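Local coordinates for uncharacterized protein PA2218 (Pseudomonas aeruginosa, PDB 2HDW) that is uncharacterised but has an alpha/beta hydrolase fold and probably acts as a hydrolase, at residues D237-N250 with V278-L290. Sequence-based numbering, arbitrary orientation.
Sequences DAESGTPAYQPPYN and VNSGNAWTMTTPL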
# COMPACT_ATOMS: atom_id res chain seq x y z
N ASP A 237 -1.44 27.77 -5.81
CA ASP A 237 -0.79 27.30 -4.59
C ASP A 237 0.43 28.18 -4.29
O ASP A 237 0.68 28.53 -3.14
CB ASP A 237 -0.32 25.84 -4.73
CG ASP A 237 -1.47 24.86 -4.93
OD1 ASP A 237 -2.62 25.17 -4.52
OD2 ASP A 237 -1.22 23.77 -5.48
N ALA A 238 1.18 28.54 -5.32
CA ALA A 238 2.36 29.38 -5.13
C ALA A 238 1.97 30.76 -4.60
O ALA A 238 2.67 31.33 -3.76
CB ALA A 238 3.14 29.51 -6.44
N GLU A 239 0.86 31.30 -5.08
CA GLU A 239 0.43 32.61 -4.62
C GLU A 239 0.07 32.61 -3.13
O GLU A 239 0.29 33.60 -2.44
CB GLU A 239 -0.77 33.10 -5.45
CG GLU A 239 -0.46 33.19 -6.94
CD GLU A 239 -1.58 33.85 -7.74
OE1 GLU A 239 -2.76 33.55 -7.46
OE2 GLU A 239 -1.27 34.64 -8.65
N SER A 240 -0.48 31.51 -2.63
CA SER A 240 -0.84 31.44 -1.22
C SER A 240 0.28 30.79 -0.41
O SER A 240 0.31 30.87 0.82
CB SER A 240 -2.13 30.65 -1.04
OG SER A 240 -1.94 29.29 -1.38
N GLY A 241 1.21 30.15 -1.11
CA GLY A 241 2.33 29.50 -0.43
C GLY A 241 2.01 28.13 0.12
O GLY A 241 2.90 27.45 0.63
N THR A 242 0.74 27.72 0.03
CA THR A 242 0.32 26.41 0.53
C THR A 242 -0.55 25.73 -0.53
O THR A 242 -1.38 26.37 -1.17
CB THR A 242 -0.51 26.53 1.83
OG1 THR A 242 -1.83 26.98 1.51
CG2 THR A 242 0.13 27.54 2.78
N PRO A 243 -0.37 24.42 -0.72
CA PRO A 243 -1.16 23.69 -1.72
C PRO A 243 -2.61 23.44 -1.30
O PRO A 243 -2.89 23.20 -0.12
CB PRO A 243 -0.38 22.40 -1.88
CG PRO A 243 0.06 22.13 -0.46
CD PRO A 243 0.54 23.50 -0.01
N ALA A 244 -3.51 23.50 -2.27
CA ALA A 244 -4.92 23.24 -2.00
C ALA A 244 -5.15 21.73 -2.09
O ALA A 244 -4.38 21.02 -2.73
CB ALA A 244 -5.79 23.96 -3.03
N TYR A 245 -6.20 21.25 -1.43
CA TYR A 245 -6.52 19.83 -1.45
C TYR A 245 -7.70 19.53 -2.36
O TYR A 245 -8.55 20.39 -2.58
CB TYR A 245 -6.82 19.34 -0.02
CG TYR A 245 -5.56 19.25 0.82
CD1 TYR A 245 -4.67 18.19 0.65
CD2 TYR A 245 -5.22 20.27 1.71
CE1 TYR A 245 -3.46 18.15 1.34
CE2 TYR A 245 -4.00 20.24 2.40
CZ TYR A 245 -3.13 19.18 2.20
OH TYR A 245 -1.91 19.17 2.85
N GLN A 246 -7.74 18.31 -2.89
CA GLN A 246 -8.83 17.91 -3.77
C GLN A 246 -10.09 17.78 -2.91
O GLN A 246 -10.01 17.75 -1.68
CB GLN A 246 -8.50 16.57 -4.43
CG GLN A 246 -7.14 16.56 -5.12
CD GLN A 246 -6.80 15.23 -5.76
OE1 GLN A 246 -5.66 14.98 -6.13
NE2 GLN A 246 -7.80 14.37 -5.90
N PRO A 247 -11.27 17.73 -3.55
CA PRO A 247 -12.52 17.59 -2.79
C PRO A 247 -12.49 16.31 -1.95
O PRO A 247 -11.80 15.36 -2.31
CB PRO A 247 -13.58 17.54 -3.89
CG PRO A 247 -12.98 18.39 -4.97
CD PRO A 247 -11.54 17.92 -4.98
N PRO A 248 -13.22 16.28 -0.82
CA PRO A 248 -13.25 15.09 0.05
C PRO A 248 -13.44 13.79 -0.72
O PRO A 248 -14.28 13.70 -1.62
CB PRO A 248 -14.42 15.39 0.99
CG PRO A 248 -14.35 16.88 1.13
CD PRO A 248 -14.12 17.33 -0.31
N TYR A 249 -12.67 12.77 -0.33
CA TYR A 249 -12.71 11.46 -0.97
C TYR A 249 -13.81 10.52 -0.49
O TYR A 249 -14.17 10.49 0.70
CB TYR A 249 -11.36 10.76 -0.77
CG TYR A 249 -10.29 11.14 -1.78
CD1 TYR A 249 -10.23 12.41 -2.34
CD2 TYR A 249 -9.33 10.20 -2.17
CE1 TYR A 249 -9.24 12.75 -3.28
CE2 TYR A 249 -8.34 10.52 -3.10
CZ TYR A 249 -8.30 11.80 -3.64
OH TYR A 249 -7.32 12.10 -4.56
N ASN A 250 -14.34 9.74 -1.43
CA ASN A 250 -15.37 8.75 -1.18
C ASN A 250 -16.70 9.24 -0.61
O ASN A 250 -17.28 8.61 0.28
CB ASN A 250 -14.81 7.63 -0.31
CG ASN A 250 -13.75 6.82 -1.03
OD1 ASN A 250 -12.62 6.68 -0.57
ND2 ASN A 250 -14.12 6.28 -2.19
N VAL A 278 -6.50 9.39 3.89
CA VAL A 278 -6.86 10.25 2.77
C VAL A 278 -8.20 9.79 2.21
O VAL A 278 -9.10 10.60 1.94
CB VAL A 278 -5.81 10.16 1.63
CG1 VAL A 278 -6.43 10.61 0.30
CG2 VAL A 278 -4.60 11.02 1.96
N ASN A 279 -8.34 8.48 2.04
CA ASN A 279 -9.57 7.93 1.48
C ASN A 279 -10.78 8.07 2.38
O ASN A 279 -11.91 7.99 1.91
CB ASN A 279 -9.34 6.47 1.08
CG ASN A 279 -8.26 6.33 0.02
OD1 ASN A 279 -8.00 7.27 -0.73
ND2 ASN A 279 -7.64 5.15 -0.05
N SER A 280 -10.56 8.28 3.67
CA SER A 280 -11.68 8.43 4.60
C SER A 280 -12.11 9.88 4.77
O SER A 280 -11.97 10.47 5.84
CB SER A 280 -11.33 7.84 5.97
OG SER A 280 -11.36 6.42 5.95
N GLY A 281 -12.64 10.47 3.70
CA GLY A 281 -13.12 11.84 3.78
C GLY A 281 -12.12 12.97 3.61
O GLY A 281 -12.48 14.14 3.72
N ASN A 282 -10.85 12.64 3.35
CA ASN A 282 -9.85 13.67 3.15
C ASN A 282 -9.42 13.67 1.69
O ASN A 282 -10.24 13.41 0.81
CB ASN A 282 -8.67 13.46 4.10
CG ASN A 282 -9.08 13.56 5.55
OD1 ASN A 282 -9.20 12.55 6.24
ND2 ASN A 282 -9.32 14.78 6.02
N ALA A 283 -8.14 13.96 1.42
CA ALA A 283 -7.68 13.99 0.04
C ALA A 283 -6.22 14.35 -0.12
O ALA A 283 -5.59 14.87 0.79
CB ALA A 283 -8.50 14.97 -0.76
N TRP A 284 -5.69 14.07 -1.31
CA TRP A 284 -4.32 14.40 -1.63
C TRP A 284 -4.35 15.86 -2.08
O TRP A 284 -5.43 16.41 -2.35
CB TRP A 284 -3.79 13.57 -2.79
CG TRP A 284 -3.80 12.09 -2.56
CD1 TRP A 284 -4.64 11.18 -3.13
CD2 TRP A 284 -2.90 11.35 -1.72
NE1 TRP A 284 -4.33 9.91 -2.69
CE2 TRP A 284 -3.27 9.99 -1.83
CE3 TRP A 284 -1.83 11.71 -0.89
CZ2 TRP A 284 -2.59 8.98 -1.13
CZ3 TRP A 284 -1.16 10.70 -0.20
CH2 TRP A 284 -1.55 9.35 -0.32
N THR A 285 -3.18 16.47 -2.17
CA THR A 285 -3.09 17.84 -2.65
C THR A 285 -3.55 17.77 -4.10
O THR A 285 -3.43 16.72 -4.74
CB THR A 285 -1.64 18.33 -2.64
OG1 THR A 285 -0.84 17.44 -3.43
CG2 THR A 285 -1.10 18.38 -1.22
N MET A 286 -4.07 18.88 -4.61
CA MET A 286 -4.53 18.92 -5.99
C MET A 286 -3.41 18.63 -6.99
O MET A 286 -3.66 18.04 -8.04
CB MET A 286 -5.18 20.28 -6.31
CG MET A 286 -6.58 20.47 -5.70
SD MET A 286 -7.39 22.02 -6.20
CE MET A 286 -7.96 21.57 -7.81
N THR A 287 -2.18 19.00 -6.67
CA THR A 287 -1.09 18.76 -7.62
C THR A 287 -0.33 17.42 -7.47
O THR A 287 0.65 17.18 -8.18
CB THR A 287 -0.08 19.94 -7.62
OG1 THR A 287 0.37 20.20 -6.28
CG2 THR A 287 -0.76 21.19 -8.17
N THR A 288 -0.81 16.55 -6.59
CA THR A 288 -0.15 15.25 -6.39
C THR A 288 0.04 14.43 -7.67
O THR A 288 1.08 13.82 -7.87
CB THR A 288 -0.92 14.39 -5.34
OG1 THR A 288 -0.55 14.79 -4.02
CG2 THR A 288 -0.62 12.90 -5.52
N PRO A 289 -0.98 14.40 -8.55
CA PRO A 289 -0.88 13.63 -9.80
C PRO A 289 0.31 13.93 -10.73
O PRO A 289 0.71 13.09 -11.53
CB PRO A 289 -2.21 13.92 -10.49
CG PRO A 289 -3.15 14.14 -9.33
CD PRO A 289 -2.31 15.00 -8.42
N LEU A 290 0.88 15.13 -10.64
CA LEU A 290 2.00 15.49 -11.52
C LEU A 290 3.13 14.47 -11.60
O LEU A 290 3.65 14.20 -12.68
CB LEU A 290 2.55 16.85 -11.14
CG LEU A 290 1.64 18.04 -11.47
CD1 LEU A 290 2.18 19.29 -10.82
CD2 LEU A 290 1.54 18.21 -12.99
O HOH W 1 -2.43 21.33 -4.76
O HOH W 2 1.41 22.87 -5.88
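Three good backbone hydrogen bonds and one weak one join the segments. M286 N gives one to A244 O, and Q246 N gives a nearly straight one to W284 O at 3.0 Å. Y245 and T285 thus form a single antiparallel beta bridge, with CA atoms 4.1 Å apart. Y249 N bonds to N282 O at 2.8 Å. The weak one runs from G281 N to Y249 O.

Y249 makes the main side-chain contact. A283 CA lies over one face of the Y249 ring, 4.1 Å from its centroid and 22° off the normal. A283 CB presses on Y249 CE1 at 3.4 Å. V278 CG1 makes an off-centre CH-pi contact with the Y249 ring. Y249 OH reaches the edge of the W284 indole, 3.2 Å from W284 CD1. The N279 amide lies nearly coplanar with the phenol, OD1 near Y249 CD2; its ND2 bonds to F105 O.

Both segments belong to the long excursion between sheet strands 197-201 and 309-314, where alpha/beta hydrolases commonly carry a cap, which this region probably forms. Here the exit of helix 220-240 meets the entry to helix 289-292.

Beside the bridge, T285 CG2 meets Y245 CE1 at 3.5 Å and touches the P243 ring. M286 bends at chi3 (79°), and its SD lies 4.0 Å from A244 CB.

Water links D237 to the turn at 285-288. One molecule donates to D237 OD2 and A244 O and accepts from T287 N. A second joins D237 OD2 to T287 OG1. D237 OD1 accepts from A244 N, above the carboxylate plane, and from Q233.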